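5'-nucleotidase SurE (Aquifex aeolicus, PDB 2WQK) probably hydrolyses nucleoside 5'-monophosphates to ribonucleosides and phosphate with the help of one divalent metal cation per subunit. Local coordinates at residues 143-148 / 224-229; 50-55 / 73-78. All coordinates share one frame; numbering follows the deposited sequence. Where two conformers were deposited one is given.

Contact 1 of 2, residues 143-148 / 224-229; sequences VDIVKK and GYVSVT
In the alpha/beta core of SurE, helix 135-152 packs on the central mixed sheet where Ile145 meets Val226 and Val228 of strand 225-232. The helix contributes a single side chain here and the strand two, set two residues apart so that both point toward the helix. Ser227, between them, points away and packs on helix 217-222 across the sheet. That other helix ends in a Schellman motif whose C-prime residue is Gly224; its positive phi (87°) suits glycine and ends the helix just ahead of the strand. Isoleucine suits the helix side because its long branch spans the ordinary helix-to-sheet spacing; the CA atoms of Ile145 and Val228 are 9.5 Å apart. With CD1 anti to CA about the CB-CG1 bond (chi2 171°), that branch is extended and meets both valines tip to tip. The compact, beta-branched valines suit an extended strand. Val162 and Ile175 of the flanking strands join the cluster, as does Leu247 of the second subunit. Ile145 CD1 lies 4.1 Å from Val226 CG1 and 4.2 Å from Val228 CG2, and these three methyls form a nearly equilateral triangle.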
loop_
_atom_site.group_PDB
_atom_site.type_symbol
_atom_site.label_atom_id
_atom_site.label_comp_id
_atom_site.label_asym_id
_atom_site.label_seq_id
_atom_site.Cartn_x
_atom_site.Cartn_y
_atom_site.Cartn_z
ATOM N N VAL A 143 -2.408 -33.534 6.390
ATOM C CA VAL A 143 -3.054 -34.209 7.498
ATOM C C VAL A 143 -2.233 -35.439 7.945
ATOM O O VAL A 143 -2.116 -35.696 9.122
ATOM C CB VAL A 143 -4.531 -34.488 7.192
ATOM C CG1 VAL A 143 -5.182 -35.294 8.307
ATOM C CG2 VAL A 143 -5.232 -33.153 6.974
ATOM N N ASP A 144 -1.606 -36.138 7.000
ATOM C CA ASP A 144 -0.720 -37.255 7.349
ATOM C C ASP A 144 0.393 -36.768 8.284
ATOM O O ASP A 144 0.707 -37.407 9.271
ATOM C CB ASP A 144 -0.069 -37.886 6.109
ATOM C CG ASP A 144 -1.045 -38.745 5.267
ATOM O OD1 ASP A 144 -2.150 -39.114 5.750
ATOM O OD2 ASP A 144 -0.696 -38.987 4.095
ATOM N N ILE A 145 0.971 -35.620 7.946
ATOM C CA ILE A 145 2.046 -35.044 8.762
ATOM C C ILE A 145 1.547 -34.624 10.137
ATOM O O ILE A 145 2.186 -34.938 11.138
ATOM C CB ILE A 145 2.740 -33.884 7.971
ATOM C CG1 ILE A 145 3.510 -34.446 6.757
ATOM C CG2 ILE A 145 3.604 -33.044 8.904
ATOM C CD1 ILE A 145 4.008 -33.371 5.831
ATOM N N VAL A 146 0.409 -33.926 10.171
ATOM C CA VAL A 146 -0.160 -33.489 11.452
ATOM C C VAL A 146 -0.423 -34.702 12.357
ATOM O O VAL A 146 -0.101 -34.691 13.560
ATOM C CB VAL A 146 -1.409 -32.604 11.285
ATOM C CG1 VAL A 146 -2.044 -32.326 12.635
ATOM C CG2 VAL A 146 -1.027 -31.285 10.590
ATOM N N LYS A 147 -0.973 -35.765 11.763
ATOM C CA LYS A 147 -1.244 -36.959 12.575
ATOM C C LYS A 147 0.014 -37.510 13.240
ATOM O O LYS A 147 0.048 -37.763 14.456
ATOM C CB LYS A 147 -1.947 -38.035 11.762
ATOM C CG LYS A 147 -2.462 -39.145 12.645
ATOM C CD LYS A 147 -3.213 -40.173 11.811
ATOM C CE LYS A 147 -3.709 -41.297 12.748
ATOM N NZ LYS A 147 -4.488 -42.349 12.014
ATOM N N LYS A 148 1.091 -37.588 12.471
ATOM C CA LYS A 148 2.356 -38.066 13.007
ATOM C C LYS A 148 2.944 -37.119 14.054
ATOM O O LYS A 148 3.447 -37.547 15.096
ATOM C CB LYS A 148 3.367 -38.317 11.876
ATOM C CG LYS A 148 2.974 -39.465 10.910
ATOM C CD LYS A 148 4.086 -39.700 9.884
ATOM C CE LYS A 148 3.820 -40.842 8.892
ATOM N NZ LYS A 148 4.078 -42.157 9.532
ATOM N N GLY A 224 9.432 -34.499 -6.780
ATOM C CA GLY A 224 8.159 -35.128 -6.434
ATOM C C GLY A 224 8.008 -35.629 -5.016
ATOM O O GLY A 224 7.098 -36.383 -4.707
ATOM N N TYR A 225 8.872 -35.144 -4.116
ATOM C CA TYR A 225 8.789 -35.474 -2.710
ATOM C C TYR A 225 8.302 -34.237 -1.922
ATOM O O TYR A 225 8.614 -33.094 -2.269
ATOM C CB TYR A 225 10.165 -35.823 -2.166
ATOM C CG TYR A 225 10.754 -37.064 -2.763
ATOM C CD1 TYR A 225 10.498 -38.287 -2.202
ATOM C CD2 TYR A 225 11.610 -36.977 -3.837
ATOM C CE1 TYR A 225 11.057 -39.469 -2.765
ATOM C CE2 TYR A 225 12.164 -38.119 -4.397
ATOM C CZ TYR A 225 11.890 -39.349 -3.846
ATOM O OH TYR A 225 12.452 -40.476 -4.443
ATOM N N VAL A 226 7.607 -34.499 -0.827
ATOM C CA VAL A 226 7.327 -33.469 0.173
ATOM C C VAL A 226 8.649 -33.137 0.863
ATOM O O VAL A 226 9.463 -34.025 1.158
ATOM C CB VAL A 226 6.317 -33.953 1.213
ATOM C CG1 VAL A 226 6.099 -32.891 2.301
ATOM C CG2 VAL A 226 4.997 -34.283 0.505
ATOM N N SER A 227 8.874 -31.830 1.078
ATOM C CA SER A 227 10.009 -31.339 1.841
ATOM C C SER A 227 9.547 -30.901 3.219
ATOM O O SER A 227 8.640 -30.080 3.313
ATOM C CB SER A 227 10.576 -30.100 1.141
ATOM O OG SER A 227 11.469 -29.392 1.978
ATOM N N VAL A 228 10.232 -31.384 4.253
ATOM C CA VAL A 228 10.000 -30.901 5.622
ATOM C C VAL A 228 11.349 -30.432 6.176
ATOM O O VAL A 228 12.231 -31.239 6.397
ATOM C CB VAL A 228 9.415 -31.992 6.543
ATOM C CG1 VAL A 228 9.191 -31.418 7.937
ATOM C CG2 VAL A 228 8.122 -32.650 5.957
ATOM N N THR A 229 11.485 -29.108 6.402
ATOM C CA THR A 229 12.719 -28.547 6.937
ATOM C C THR A 229 12.462 -28.083 8.385
ATOM O O THR A 229 11.547 -27.300 8.618
ATOM C CB THR A 229 13.163 -27.304 6.151
ATOM O OG1 THR A 229 13.276 -27.620 4.756
ATOM C CG2 THR A 229 14.508 -26.729 6.705
#

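Contact 2 of 2, residues 50-55 / 73-78; sequences EPLKMR and VHLGYR
Leu75 of helix 69-80 faces Leu52 and Met54 on strand 52-58, an outermost strand of the chain's main sheet, and its side chain serves both from different atoms. The helix is the crossover between parallel strands 61-64 and 88-94, and strand 52-58 pairs antiparallel with 61-64. At the root of the leucine, CB of Leu75 meets the end of Met54, with Met54 SD and CE each 4.1 Å away. The methionine leaves its strand with CG anti to the backbone N; chi1 and chi2 carry SD to that CB, and the bend at chi3 (49°) turns CE back beside it. Met54 and Leu75 thus run alongside one another, pointing opposite ways. Beyond CG, Leu75 CD1 is anti to CA (chi2 175°) and reaches Leu52, standing 3.9 Å from Leu52 CD1 and 4.2 Å from Leu52 CB, so that the two leucines cross obliquely. Leucine suits this position because its CB and one branch can reach neighbours two residues apart on the strand, while the unbranched methionine offers both sulfur and methyl to one CB. Val64 touches all three residues. Leu52 and Lys53 pair antiparallel with a strand of the second subunit, so the sheet runs on across the interface. No hydrogen bond joins the two segments, consistent with a hydrophobic contact; the salt bridges of Arg55 and Arg78 go to the second subunit.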
loop_
_atom_site.group_PDB
_atom_site.type_symbol
_atom_site.label_atom_id
_atom_site.label_comp_id
_atom_site.label_asym_id
_atom_site.label_seq_id
_atom_site.Cartn_x
_atom_site.Cartn_y
_atom_site.Cartn_z
ATOM N N GLU A 50 -1.821 0.131 15.788
ATOM C CA GLU A 50 -3.193 0.388 15.352
ATOM C C GLU A 50 -4.018 -0.789 15.840
ATOM O O GLU A 50 -3.492 -1.907 15.992
ATOM C CB GLU A 50 -3.351 0.438 13.809
ATOM C CG GLU A 50 -2.632 1.599 13.063
ATOM C CD GLU A 50 -3.286 2.981 13.192
ATOM O OE1 GLU A 50 -4.407 3.129 13.763
ATOM O OE2 GLU A 50 -2.623 3.938 12.698
ATOM N N PRO A 51 -5.300 -0.546 16.052
ATOM C CA PRO A 51 -6.221 -1.607 16.431
ATOM C C PRO A 51 -6.653 -2.424 15.227
ATOM O O PRO A 51 -6.428 -2.025 14.085
ATOM C CB PRO A 51 -7.397 -0.834 16.996
ATOM C CG PRO A 51 -7.428 0.385 16.241
ATOM C CD PRO A 51 -5.983 0.753 15.953
ATOM N N LEU A 52 -7.282 -3.557 15.520
ATOM C CA LEU A 52 -7.613 -4.558 14.530
ATOM C C LEU A 52 -9.058 -5.008 14.707
ATOM O O LEU A 52 -9.443 -5.409 15.801
ATOM C CB LEU A 52 -6.683 -5.758 14.701
ATOM C CG LEU A 52 -5.204 -5.504 14.367
ATOM C CD1 LEU A 52 -4.337 -6.629 14.960
ATOM C CD2 LEU A 52 -5.027 -5.337 12.880
ATOM N N LYS A 53 -9.835 -4.922 13.642
ATOM C CA LYS A 53 -11.180 -5.472 13.670
ATOM C C LYS A 53 -11.078 -6.982 13.468
ATOM O O LYS A 53 -10.342 -7.454 12.613
ATOM C CB LYS A 53 -12.029 -4.877 12.570
ATOM C CG LYS A 53 -12.259 -3.369 12.670
ATOM C CD LYS A 53 -13.370 -2.938 11.696
ATOM C CE LYS A 53 -12.970 -3.029 10.254
ATOM N NZ LYS A 53 -14.064 -2.497 9.398
ATOM N N MET A 54 -11.863 -7.724 14.236
ATOM C CA MET A 54 -11.931 -9.184 14.018
ATOM C C MET A 54 -13.391 -9.554 13.975
ATOM O O MET A 54 -14.139 -9.175 14.889
ATOM C CB MET A 54 -11.131 -9.965 15.084
ATOM C CG MET A 54 -11.130 -11.524 14.877
ATOM S SD MET A 54 -9.970 -12.373 15.961
ATOM C CE MET A 54 -10.299 -11.703 17.572
ATOM N N ARG A 55 -13.763 -10.255 12.901
ATOM C CA ARG A 55 -15.157 -10.568 12.569
ATOM C C ARG A 55 -15.358 -12.076 12.534
ATOM O O ARG A 55 -14.548 -12.798 11.941
ATOM C CB ARG A 55 -15.469 -10.046 11.166
ATOM C CG ARG A 55 -15.534 -8.538 11.063
ATOM C CD ARG A 55 -16.847 -8.024 11.618
ATOM N NE ARG A 55 -16.932 -6.569 11.582
ATOM C CZ ARG A 55 -16.318 -5.757 12.432
ATOM N NH1 ARG A 55 -15.546 -6.229 13.406
ATOM N NH2 ARG A 55 -16.477 -4.460 12.292
ATOM N N VAL A 73 -2.352 -15.116 14.676
ATOM C CA VAL A 73 -1.902 -16.073 15.679
ATOM C C VAL A 73 -2.079 -15.511 17.085
ATOM O O VAL A 73 -2.600 -16.175 17.981
ATOM C CB VAL A 73 -0.444 -16.545 15.455
ATOM C CG1 VAL A 73 0.087 -17.375 16.635
ATOM C CG2 VAL A 73 -0.297 -17.234 14.080
ATOM N N HIS A 74 -1.662 -14.258 17.258
ATOM C CA HIS A 74 -1.730 -13.665 18.573
ATOM C C HIS A 74 -3.170 -13.407 19.042
ATOM O O HIS A 74 -3.507 -13.700 20.237
ATOM C CB HIS A 74 -0.846 -12.405 18.651
ATOM C CG HIS A 74 0.623 -12.731 18.686
ATOM N ND1 HIS A 74 1.409 -12.499 19.793
ATOM C CD2 HIS A 74 1.443 -13.277 17.758
ATOM C CE1 HIS A 74 2.645 -12.914 19.549
ATOM N NE2 HIS A 74 2.699 -13.385 18.318
ATOM N N LEU A 75 -4.012 -12.895 18.145
ATOM C CA LEU A 75 -5.435 -12.695 18.511
ATOM C C LEU A 75 -6.122 -14.063 18.663
ATOM O O LEU A 75 -7.005 -14.239 19.520
ATOM C CB LEU A 75 -6.173 -11.831 17.490
ATOM C CG LEU A 75 -5.781 -10.339 17.484
ATOM C CD1 LEU A 75 -6.476 -9.608 16.355
ATOM C CD2 LEU A 75 -6.072 -9.640 18.840
ATOM N N GLY A 76 -5.775 -15.007 17.808
ATOM C CA GLY A 76 -6.349 -16.361 17.943
ATOM C C GLY A 76 -6.064 -16.973 19.300
ATOM O O GLY A 76 -6.943 -17.537 19.977
ATOM N N TYR A 77 -4.820 -16.849 19.736
ATOM C CA TYR A 77 -4.419 -17.447 20.990
ATOM C C TYR A 77 -5.007 -16.686 22.185
ATOM O O TYR A 77 -5.617 -17.283 23.077
ATOM C CB TYR A 77 -2.899 -17.442 21.080
ATOM C CG TYR A 77 -2.333 -17.835 22.419
ATOM C CD1 TYR A 77 -2.634 -19.070 23.001
ATOM C CD2 TYR A 77 -1.466 -17.002 23.098
ATOM C CE1 TYR A 77 -2.085 -19.478 24.179
ATOM C CE2 TYR A 77 -0.930 -17.384 24.310
ATOM C CZ TYR A 77 -1.221 -18.640 24.852
ATOM O OH TYR A 77 -0.657 -18.993 26.064
ATOM N N ARG A 78 -4.839 -15.361 22.205
ATOM C CA ARG A 78 -5.229 -14.592 23.385
ATOM C C ARG A 78 -6.712 -14.348 23.469
ATOM O O ARG A 78 -7.251 -14.338 24.573
ATOM C CB ARG A 78 -4.465 -13.265 23.465
ATOM C CG ARG A 78 -3.010 -13.501 23.601
ATOM C CD ARG A 78 -2.193 -12.279 24.063
ATOM N NE ARG A 78 -0.804 -12.687 24.032
ATOM C CZ ARG A 78 -0.146 -13.239 25.042
ATOM N NH1 ARG A 78 -0.733 -13.425 26.225
ATOM N NH2 ARG A 78 1.127 -13.587 24.855
#

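Overall arrangement
Contacts 1 and 2 each set a helix against the same mixed sheet, but far apart on it, with centres 29 Å from each other. Contact 2 uses strand 52-58, at one edge of the chain's own sheet but paired across the interface, whereas contact 1 uses strand 225-232, inside the sheet. The touching residues are buried and apolar in both. Contact 1 is the smaller and joins one isoleucine to two beta-branched valines; contact 2 buries about twice the area and relies on unbranched-at-CB leucines and methionine. The second subunit reaches both, mainly by apolar packing at 143-148 / 224-229, but by strand pairing and salt bridges at 50-55 / 73-78. Both lie away from the metal site.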